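Local coordinates for uncharacterized protein (PDB 4IRT), which is of unknown function but is a putative neuraminidase built on a BNR-repeat-like beta-propeller fold, at residues A315-I329 and E366-L380. Sequence-based numbering, arbitrary orientation. Where two conformers were deposited one is given.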
loop_
_atom_site.group_PDB
_atom_site.type_symbol
_atom_site.label_atom_id
_atom_site.label_comp_id
_atom_site.label_asym_id
_atom_site.label_seq_id
_atom_site.Cartn_x
_atom_site.Cartn_y
_atom_site.Cartn_z
ATOM N N ALA A 315 5.490 8.301 -9.410
ATOM C CA ALA A 315 5.122 7.207 -8.529
ATOM C C ALA A 315 3.719 7.372 -8.001
ATOM O O ALA A 315 3.267 8.487 -7.762
ATOM C CB ALA A 315 6.079 7.135 -7.357
ATOM N N ARG A 316 3.056 6.261 -7.748
ATOM C CA ARG A 316 1.851 6.308 -6.950
ATOM C C ARG A 316 2.237 6.699 -5.493
ATOM O O ARG A 316 3.294 6.319 -4.993
ATOM C CB ARG A 316 1.142 4.983 -7.001
ATOM C CG ARG A 316 0.577 4.738 -8.380
ATOM C CD ARG A 316 0.044 3.348 -8.559
ATOM N NE ARG A 316 1.126 2.380 -8.525
ATOM C CZ ARG A 316 1.003 1.107 -8.862
ATOM N NH1 ARG A 316 -0.167 0.615 -9.221
ATOM N NH2 ARG A 316 2.054 0.308 -8.789
ATOM N N PRO A 317 1.407 7.513 -4.844
ATOM C CA PRO A 317 1.826 8.155 -3.613
ATOM C C PRO A 317 1.450 7.482 -2.308
ATOM O O PRO A 317 0.571 6.607 -2.260
ATOM C CB PRO A 317 1.133 9.509 -3.716
ATOM C CG PRO A 317 -0.159 9.189 -4.373
ATOM C CD PRO A 317 0.214 8.166 -5.424
ATOM N N ARG A 318 2.103 7.928 -1.241
ATOM C CA ARG A 318 1.696 7.585 0.138
ATOM C C ARG A 318 1.498 8.880 0.914
ATOM O O ARG A 318 2.052 9.918 0.543
ATOM C CB ARG A 318 2.746 6.742 0.867
ATOM C CG ARG A 318 3.000 5.331 0.332
ATOM C CD ARG A 318 2.091 4.341 0.974
ATOM N NE ARG A 318 2.286 2.926 0.626
ATOM C CZ ARG A 318 2.452 1.958 1.515
ATOM N NH1 ARG A 318 2.564 2.218 2.824
ATOM N NH2 ARG A 318 2.552 0.714 1.100
ATOM N N ILE A 319 0.712 8.803 1.987
ATOM C CA ILE A 319 0.436 9.946 2.847
ATOM C C ILE A 319 0.398 9.527 4.312
ATOM O O ILE A 319 0.023 8.389 4.658
ATOM C CB ILE A 319 -0.921 10.615 2.530
ATOM C CG1 ILE A 319 -2.051 9.568 2.428
ATOM C CG2 ILE A 319 -0.849 11.459 1.275
ATOM C CD1 ILE A 319 -3.437 10.194 2.361
ATOM N N VAL A 320 0.757 10.461 5.179
ATOM C CA VAL A 320 0.357 10.366 6.588
ATOM C C VAL A 320 -0.271 11.699 6.979
ATOM O O VAL A 320 0.050 12.743 6.400
ATOM C CB VAL A 320 1.509 9.973 7.530
ATOM C CG1 VAL A 320 1.997 8.556 7.199
ATOM C CG2 VAL A 320 2.641 10.994 7.514
ATOM N N VAL A 321 -1.195 11.624 7.933
ATOM C CA VAL A 321 -1.959 12.772 8.359
ATOM C C VAL A 321 -1.894 12.940 9.886
ATOM O O VAL A 321 -1.896 11.956 10.641
ATOM C CB VAL A 321 -3.416 12.648 7.905
ATOM C CG1 VAL A 321 -4.218 13.922 8.204
ATOM C CG2 VAL A 321 -3.476 12.335 6.423
ATOM N N GLU A 322 -1.844 14.202 10.309
ATOM C CA GLU A 322 -1.884 14.575 11.721
ATOM C C GLU A 322 -2.868 15.738 11.854
ATOM O O GLU A 322 -2.527 16.896 11.582
ATOM C CB GLU A 322 -0.478 14.980 12.178
ATOM C CG GLU A 322 -0.380 15.791 13.473
ATOM C CD GLU A 322 -0.932 15.060 14.676
ATOM O OE1 GLU A 322 -2.151 15.140 14.911
ATOM O OE2 GLU A 322 -0.131 14.426 15.395
ATOM N N GLY A 323 -4.117 15.450 12.200
ATOM C CA GLY A 323 -5.113 16.511 12.430
ATOM C C GLY A 323 -5.245 17.553 11.325
ATOM O O GLY A 323 -5.202 18.760 11.578
ATOM N N GLY A 324 -5.414 17.089 10.090
ATOM C CA GLY A 324 -5.523 17.986 8.951
ATOM C C GLY A 324 -4.188 18.298 8.272
ATOM O O GLY A 324 -4.166 18.710 7.122
ATOM N N GLU A 325 -3.080 18.097 8.980
ATOM C CA GLU A 325 -1.759 18.327 8.425
ATOM C C GLU A 325 -1.359 17.074 7.626
ATOM O O GLU A 325 -1.515 15.965 8.087
ATOM C CB GLU A 325 -0.776 18.631 9.527
ATOM C CG GLU A 325 0.642 18.800 9.059
ATOM C CD GLU A 325 1.561 19.245 10.174
ATOM O OE1 GLU A 325 1.282 18.978 11.367
ATOM O OE2 GLU A 325 2.586 19.842 9.851
ATOM N N VAL A 326 -0.869 17.281 6.415
ATOM C CA VAL A 326 -0.595 16.184 5.503
ATOM C C VAL A 326 0.847 16.203 5.022
ATOM O O VAL A 326 1.356 17.232 4.588
ATOM C CB VAL A 326 -1.535 16.246 4.271
ATOM C CG1 VAL A 326 -1.179 15.155 3.276
ATOM C CG2 VAL A 326 -2.985 16.119 4.694
ATOM N N PHE A 327 1.470 15.025 5.071
ATOM C CA PHE A 327 2.754 14.769 4.452
ATOM C C PHE A 327 2.526 13.762 3.324
ATOM O O PHE A 327 2.108 12.626 3.574
ATOM C CB PHE A 327 3.703 14.196 5.498
ATOM C CG PHE A 327 3.854 15.083 6.684
ATOM C CD1 PHE A 327 2.946 15.026 7.730
ATOM C CD2 PHE A 327 4.881 16.016 6.743
ATOM C CE1 PHE A 327 3.066 15.856 8.837
ATOM C CE2 PHE A 327 4.992 16.860 7.846
ATOM C CZ PHE A 327 4.074 16.785 8.881
ATOM N N TYR A 328 2.869 14.184 2.112
ATOM C CA TYR A 328 2.514 13.490 0.871
ATOM C C TYR A 328 3.798 13.119 0.134
ATOM O O TYR A 328 4.549 13.982 -0.332
ATOM C CB TYR A 328 1.659 14.441 0.052
ATOM C CG TYR A 328 0.898 13.870 -1.131
ATOM C CD1 TYR A 328 1.555 13.539 -2.310
ATOM C CD2 TYR A 328 -0.500 13.739 -1.091
ATOM C CE1 TYR A 328 0.873 13.054 -3.388
ATOM C CE2 TYR A 328 -1.194 13.248 -2.175
ATOM C CZ TYR A 328 -0.498 12.898 -3.311
ATOM O OH TYR A 328 -1.206 12.452 -4.404
ATOM N N ILE A 329 4.060 11.812 0.050
ATOM C CA ILE A 329 5.314 11.284 -0.454
ATOM C C ILE A 329 5.151 10.786 -1.901
ATOM O O ILE A 329 4.178 10.071 -2.223
ATOM C CB ILE A 329 5.841 10.153 0.436
ATOM C CG1 ILE A 329 5.876 10.571 1.909
ATOM C CG2 ILE A 329 7.228 9.736 -0.019
ATOM C CD1 ILE A 329 6.798 11.746 2.199
ATOM N N GLU A 366 8.533 3.450 -5.864
ATOM C CA GLU A 366 7.376 4.035 -5.258
ATOM C C GLU A 366 7.468 3.916 -3.747
ATOM O O GLU A 366 8.096 2.990 -3.214
ATOM C CB GLU A 366 6.094 3.378 -5.752
ATOM C CG GLU A 366 5.895 3.334 -7.257
ATOM C CD GLU A 366 4.556 2.723 -7.623
ATOM O OE1 GLU A 366 4.308 1.542 -7.274
ATOM O OE2 GLU A 366 3.764 3.406 -8.296
ATOM N N PRO A 367 6.810 4.826 -3.021
ATOM C CA PRO A 367 6.881 4.765 -1.562
ATOM C C PRO A 367 6.097 3.663 -0.886
ATOM O O PRO A 367 4.998 3.291 -1.333
ATOM C CB PRO A 367 6.286 6.101 -1.107
ATOM C CG PRO A 367 5.433 6.543 -2.278
ATOM C CD PRO A 367 6.067 6.003 -3.510
ATOM N N SER A 368 6.725 3.105 0.158
ATOM C CA SER A 368 6.023 2.355 1.197
ATOM C C SER A 368 6.638 2.825 2.530
ATOM O O SER A 368 7.808 3.275 2.577
ATOM C CB SER A 368 6.129 0.826 1.006
ATOM O OG SER A 368 7.472 0.398 0.863
ATOM N N HIS A 369 5.846 2.795 3.591
ATOM C CA HIS A 369 6.262 3.370 4.880
ATOM C C HIS A 369 5.812 2.532 6.063
ATOM O O HIS A 369 4.953 1.631 5.936
ATOM C CB HIS A 369 5.711 4.809 5.012
ATOM C CG HIS A 369 4.262 4.904 5.430
ATOM N ND1 HIS A 369 3.210 4.753 4.558
ATOM C CD2 HIS A 369 3.710 5.224 6.625
ATOM C CE1 HIS A 369 2.068 4.947 5.202
ATOM N NE2 HIS A 369 2.342 5.224 6.463
ATOM N N ASP A 370 6.379 2.847 7.218
ATOM C CA ASP A 370 6.137 2.107 8.436
ATOM C C ASP A 370 4.842 2.661 9.019
ATOM O O ASP A 370 4.827 3.620 9.816
ATOM C CB ASP A 370 7.316 2.230 9.375
ATOM C CG ASP A 370 7.205 1.357 10.595
ATOM O OD1 ASP A 370 6.078 0.993 10.997
ATOM O OD2 ASP A 370 8.286 1.035 11.147
ATOM N N THR A 371 3.742 2.053 8.592
ATOM C CA THR A 371 2.411 2.509 8.978
ATOM C C THR A 371 2.246 2.551 10.501
ATOM O O THR A 371 1.679 3.480 11.053
ATOM C CB THR A 371 1.308 1.608 8.406
ATOM O OG1 THR A 371 1.571 0.244 8.754
ATOM C CG2 THR A 371 1.223 1.729 6.895
ATOM N N GLU A 372 2.744 1.527 11.177
ATOM C CA GLU A 372 2.575 1.409 12.624
ATOM C C GLU A 372 3.397 2.422 13.430
ATOM O O GLU A 372 2.939 2.960 14.426
ATOM C CB GLU A 372 2.826 -0.042 13.044
ATOM C CG GLU A 372 1.881 -1.010 12.322
ATOM C CD GLU A 372 0.410 -0.560 12.343
ATOM O OE1 GLU A 372 -0.190 -0.539 13.431
ATOM O OE2 GLU A 372 -0.134 -0.205 11.277
ATOM N N LEU A 373 4.600 2.733 12.974
ATOM C CA LEU A 373 5.409 3.743 13.619
ATOM C C LEU A 373 4.771 5.117 13.518
ATOM O O LEU A 373 4.828 5.884 14.458
ATOM C CB LEU A 373 6.798 3.790 12.998
ATOM C CG LEU A 373 7.822 4.666 13.694
ATOM C CD1 LEU A 373 8.105 4.189 15.119
ATOM C CD2 LEU A 373 9.089 4.602 12.867
ATOM N N TRP A 374 4.136 5.427 12.397
ATOM C CA TRP A 374 3.419 6.683 12.303
ATOM C C TRP A 374 2.249 6.695 13.319
ATOM O O TRP A 374 2.075 7.676 14.068
ATOM C CB TRP A 374 2.950 6.958 10.865
ATOM C CG TRP A 374 2.110 8.191 10.838
ATOM C CD1 TRP A 374 0.746 8.254 10.802
ATOM C CD2 TRP A 374 2.569 9.530 10.984
ATOM N NE1 TRP A 374 0.336 9.552 10.867
ATOM C CE2 TRP A 374 1.431 10.365 10.964
ATOM C CE3 TRP A 374 3.837 10.118 11.062
ATOM C CZ2 TRP A 374 1.520 11.744 11.049
ATOM C CZ3 TRP A 374 3.911 11.498 11.162
ATOM C CH2 TRP A 374 2.757 12.287 11.131
ATOM N N LYS A 375 1.467 5.617 13.357
ATOM C CA LYS A 375 0.324 5.561 14.244
ATOM C C LYS A 375 0.699 5.659 15.720
ATOM O O LYS A 375 0.008 6.324 16.493
ATOM C CB LYS A 375 -0.463 4.273 14.035
ATOM C CG LYS A 375 -1.153 4.139 12.686
ATOM C CD LYS A 375 -1.864 2.796 12.682
ATOM C CE LYS A 375 -2.359 2.411 11.321
ATOM N NZ LYS A 375 -2.758 0.974 11.404
ATOM N N LYS A 376 1.766 4.977 16.116
ATOM C CA LYS A 376 2.117 4.854 17.538
ATOM C C LYS A 376 3.058 5.948 17.985
ATOM O O LYS A 376 2.978 6.379 19.131
ATOM C CB LYS A 376 2.766 3.500 17.831
ATOM C CG LYS A 376 1.943 2.286 17.450
ATOM C CD LYS A 376 0.822 2.020 18.423
ATOM C CE LYS A 376 0.060 0.770 17.995
ATOM N NZ LYS A 376 -0.931 0.333 19.015
ATOM N N GLN A 377 3.956 6.395 17.108
ATOM C CA GLN A 377 5.007 7.331 17.507
ATOM C C GLN A 377 5.109 8.636 16.710
ATOM O O GLN A 377 5.929 9.483 17.024
ATOM C CB GLN A 377 6.365 6.615 17.537
ATOM C CG GLN A 377 6.412 5.446 18.503
ATOM C CD GLN A 377 7.827 4.949 18.727
ATOM O OE1 GLN A 377 8.767 5.735 18.740
ATOM N NE2 GLN A 377 7.980 3.641 18.907
ATOM N N ARG A 378 4.228 8.825 15.727
ATOM C CA ARG A 378 4.275 9.959 14.812
ATOM C C ARG A 378 5.648 10.213 14.210
ATOM O O ARG A 378 6.083 11.352 14.090
ATOM C CB ARG A 378 3.718 11.236 15.487
ATOM C CG ARG A 378 2.253 11.095 15.841
ATOM C CD ARG A 378 1.405 11.254 14.597
ATOM N NE ARG A 378 -0.005 11.290 14.956
ATOM C CZ ARG A 378 -0.814 10.249 14.969
ATOM N NH1 ARG A 378 -0.399 9.047 14.591
ATOM N NH2 ARG A 378 -2.070 10.426 15.349
ATOM N N LYS A 379 6.302 9.137 13.804
ATOM C CA LYS A 379 7.539 9.197 13.009
ATOM C C LYS A 379 7.252 8.582 11.658
ATOM O O LYS A 379 6.489 7.601 11.575
ATOM C CB LYS A 379 8.648 8.421 13.689
ATOM C CG LYS A 379 9.158 9.099 14.949
ATOM C CD LYS A 379 10.126 8.191 15.684
ATOM C CE LYS A 379 10.847 8.940 16.786
ATOM N NZ LYS A 379 11.978 8.143 17.327
ATOM N N LEU A 380 7.815 9.190 10.608
ATOM C CA LEU A 380 7.648 8.713 9.229
ATOM C C LEU A 380 8.951 8.125 8.734
ATOM O O LEU A 380 9.940 8.866 8.493
ATOM C CB LEU A 380 7.222 9.852 8.289
ATOM C CG LEU A 380 6.970 9.538 6.816
ATOM C CD1 LEU A 380 5.882 8.471 6.713
ATOM C CD2 LEU A 380 6.576 10.804 6.064
HETATM O O HOH W 1 -2.300 9.138 8.973
HETATM O O HOH W 2 -3.388 13.107 16.119
#
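V320 presses its branched end onto one face of the W374 indole: CB stands almost straight above the five-membered ring, 3.5 Å from its centroid, a CH-pi contact, while CG2 spreads over the six-membered ring. W374 reaches this place with CG anti to the backbone N (chi1 175°), and CD of R378 lies over the rim of the opposite face. At the edge, NE1 points in the ring plane to V321 O at 3.3 Å, a bent bond (139°) arriving from above the carbonyl plane; water 1 is a weak second partner. An alanine in place of W374 would probably leave V320 and the R378 side chain facing a gap and V321 O without its indole donor. The loop and short helix 371-377 thus pack onto strand 318-322, the first, edge strand of a four-stranded antiparallel propeller blade; strand and helix run 8° apart. R378 NE meets E322 OE2 at 3.2 Å in a salt bridge, in the guanidinium plane but well above the carboxylate plane, and water 2 links the two groups. R378 NH1 folds back to W374 O and also pairs with E187. I329 CD1 and L380 CD2 meet tip to tip. R318, bent at chi2, lies alongside P367, its CG 3.7 Å from P367 CB, and lays a guanidinium face over S368; NH2 goes on to V22 O and R24 O. At this guanidinium's edge stands the H369 ring, almost perpendicular, its NE2 3.4 Å from V320 CG1. R316 grips the E366 carboxylate side-on, NE to OE2 at 2.8 Å and NH2 to OE1, both on syn lone pairs, while R316 N also bonds OE2.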